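Local coordinates for uncharacterized protein (Thermomonospora curvata, PDB 4MVE), which is of unknown function but carries sequence regions of the GXWXG and DUF4334 families, at residues C20-V25 with D141-H146. Sequence-based numbering, arbitrary orientation.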
loop_
_atom_site.group_PDB
_atom_site.type_symbol
_atom_site.label_atom_id
_atom_site.label_comp_id
_atom_site.label_asym_id
_atom_site.label_seq_id
_atom_site.Cartn_x
_atom_site.Cartn_y
_atom_site.Cartn_z
ATOM N N CYS A 20 -2.177 -13.945 -2.849
ATOM C CA CYS A 20 -0.916 -14.556 -2.439
ATOM C C CYS A 20 -0.856 -14.541 -0.924
ATOM O O CYS A 20 -1.044 -13.482 -0.318
ATOM C CB CYS A 20 0.288 -13.857 -3.068
ATOM S SG CYS A 20 1.871 -14.725 -2.818
ATOM N N ASP A 21 -0.623 -15.721 -0.322
ATOM C CA ASP A 21 -0.551 -15.944 1.128
ATOM C C ASP A 21 0.551 -15.097 1.775
ATOM O O ASP A 21 1.608 -14.871 1.183
ATOM C CB ASP A 21 -0.377 -17.435 1.453
ATOM C CG ASP A 21 0.927 -18.020 0.979
ATOM O OD1 ASP A 21 0.959 -18.572 -0.149
ATOM O OD2 ASP A 21 1.909 -17.967 1.746
ATOM N N ARG A 22 0.243 -14.581 2.969
ATOM C CA ARG A 22 1.051 -13.642 3.756
ATOM C C ARG A 22 2.541 -14.032 3.831
ATOM O O ARG A 22 3.392 -13.188 3.543
ATOM C CB ARG A 22 0.467 -13.509 5.180
ATOM C CG ARG A 22 0.980 -12.285 5.939
ATOM C CD ARG A 22 0.879 -12.490 7.443
ATOM N NE ARG A 22 1.940 -13.382 7.917
ATOM C CZ ARG A 22 3.169 -12.983 8.230
ATOM N NH1 ARG A 22 3.496 -11.692 8.169
ATOM N NH2 ARG A 22 4.080 -13.868 8.618
ATOM N N ALA A 23 2.838 -15.289 4.233
ATOM C CA ALA A 23 4.195 -15.841 4.366
ATOM C C ALA A 23 4.986 -15.753 3.045
ATOM O O ALA A 23 6.144 -15.366 3.069
ATOM C CB ALA A 23 4.143 -17.296 4.854
ATOM N N THR A 24 4.359 -16.052 1.915
ATOM C CA THR A 24 5.040 -15.985 0.615
ATOM C C THR A 24 5.326 -14.504 0.203
ATOM O O THR A 24 6.398 -14.221 -0.354
ATOM C CB THR A 24 4.213 -16.719 -0.447
ATOM O OG1 THR A 24 3.927 -18.046 0.023
ATOM C CG2 THR A 24 4.913 -16.767 -1.805
ATOM N N VAL A 25 4.389 -13.580 0.466
ATOM C CA VAL A 25 4.601 -12.173 0.105
ATOM C C VAL A 25 5.744 -11.597 0.955
ATOM O O VAL A 25 6.610 -10.889 0.429
ATOM C CB VAL A 25 3.331 -11.270 0.183
ATOM C CG1 VAL A 25 3.690 -9.817 -0.180
ATOM C CG2 VAL A 25 2.225 -11.785 -0.751
ATOM N N ASP A 141 0.078 -9.746 12.911
ATOM C CA ASP A 141 0.977 -9.830 11.770
ATOM C C ASP A 141 0.898 -8.618 10.858
ATOM O O ASP A 141 -0.165 -8.009 10.704
ATOM C CB ASP A 141 0.628 -11.083 10.932
ATOM C CG ASP A 141 0.251 -12.318 11.739
ATOM O OD1 ASP A 141 1.147 -12.886 12.400
ATOM O OD2 ASP A 141 -0.954 -12.701 11.723
ATOM N N ILE A 142 2.014 -8.337 10.168
ATOM C CA ILE A 142 2.085 -7.332 9.112
ATOM C C ILE A 142 1.208 -7.837 7.937
ATOM O O ILE A 142 1.318 -9.001 7.601
ATOM C CB ILE A 142 3.578 -7.153 8.670
ATOM C CG1 ILE A 142 4.508 -6.633 9.827
ATOM C CG2 ILE A 142 3.711 -6.354 7.343
ATOM C CD1 ILE A 142 4.189 -5.282 10.470
ATOM N N LEU A 143 0.363 -6.994 7.322
ATOM C CA LEU A 143 -0.444 -7.437 6.178
ATOM C C LEU A 143 0.016 -6.669 4.896
ATOM O O LEU A 143 0.504 -5.545 4.969
ATOM C CB LEU A 143 -1.962 -7.313 6.470
ATOM C CG LEU A 143 -2.450 -8.076 7.756
ATOM C CD1 LEU A 143 -3.851 -7.642 8.180
ATOM C CD2 LEU A 143 -2.404 -9.615 7.587
ATOM N N TYR A 144 -0.103 -7.299 3.743
ATOM C CA TYR A 144 0.444 -6.737 2.526
ATOM C C TYR A 144 -0.599 -6.325 1.518
ATOM O O TYR A 144 -1.603 -7.000 1.349
ATOM C CB TYR A 144 1.418 -7.758 1.878
ATOM C CG TYR A 144 2.575 -8.083 2.796
ATOM C CD1 TYR A 144 3.704 -7.271 2.840
ATOM C CD2 TYR A 144 2.519 -9.171 3.659
ATOM C CE1 TYR A 144 4.753 -7.543 3.718
ATOM C CE2 TYR A 144 3.537 -9.422 4.573
ATOM C CZ TYR A 144 4.656 -8.610 4.596
ATOM O OH TYR A 144 5.651 -8.859 5.512
ATOM N N PHE A 145 -0.309 -5.247 0.797
ATOM C CA PHE A 145 -1.149 -4.775 -0.293
ATOM C C PHE A 145 -0.238 -4.268 -1.429
ATOM O O PHE A 145 0.979 -4.195 -1.250
ATOM C CB PHE A 145 -2.164 -3.708 0.201
ATOM C CG PHE A 145 -1.529 -2.415 0.653
ATOM C CD1 PHE A 145 -1.128 -2.241 1.985
ATOM C CD2 PHE A 145 -1.327 -1.366 -0.247
ATOM C CE1 PHE A 145 -0.525 -1.049 2.406
ATOM C CE2 PHE A 145 -0.709 -0.181 0.162
ATOM C CZ PHE A 145 -0.325 -0.021 1.491
ATOM N N HIS A 146 -0.808 -3.904 -2.588
ATOM C CA HIS A 146 0.071 -3.420 -3.653
ATOM C C HIS A 146 -0.464 -2.136 -4.251
ATOM O O HIS A 146 -1.625 -1.830 -4.059
ATOM C CB HIS A 146 0.324 -4.497 -4.734
ATOM C CG HIS A 146 -0.897 -5.202 -5.251
ATOM N ND1 HIS A 146 -1.729 -4.617 -6.194
ATOM C CD2 HIS A 146 -1.382 -6.429 -4.951
ATOM C CE1 HIS A 146 -2.675 -5.505 -6.441
ATOM N NE2 HIS A 146 -2.499 -6.612 -5.728
#
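Val25 and Tyr144 make the apolar half of this contact, in which the first turn of helix 22-29 lies against the start of strand 143-149. CG1 of Val25, anti to its own backbone N (chi1 178°), reaches CG of Tyr144 at 3.6 Å and touches CB of the same tyrosine, so it packs at the root of the ring. Further out, CE2 of Tyr144 comes within 3.9 Å of the carbonyl O of Arg22 and 4.1 Å of its CG. The phenolic OH continues to Glu26 and Arg104, which tie the tip of the ring by hydrogen bonds.

Arg22 makes the other half, largely by the carbons of its chain, and no hydrogen bond joins the segments. Its CD lies 3.8 Å from CB of Asp141. The chain bends at chi3 (76°), and the guanidinium receives that CB over one face while the carbonyl O of Ile142 lies at its edge, 3.5 Å from NH1. NE of Arg22 and OD1 of Asp141 are 4.6 Å apart, with OD1 well out of the guanidinium plane, so no N-H is aimed at it, and any attraction is probably a long-range one between opposite charges; the salt bridge of Arg22 runs to Glu26. An alanine at Arg22 would probably leave Glu26 without its salt-bridge mate and Asp141 CB without its cover.

Within 20-25, OD2 of Asp21 accepts from Thr24 N (3.1 Å, N-H...O 148°) and from Thr24 OG1 (2.7 Å), both on the same face of the carboxylate. This is a helix N-cap, here on a short helix packed against strand 143-149, which pairs with strands 42-48 and 129-136 in an antiparallel sheet.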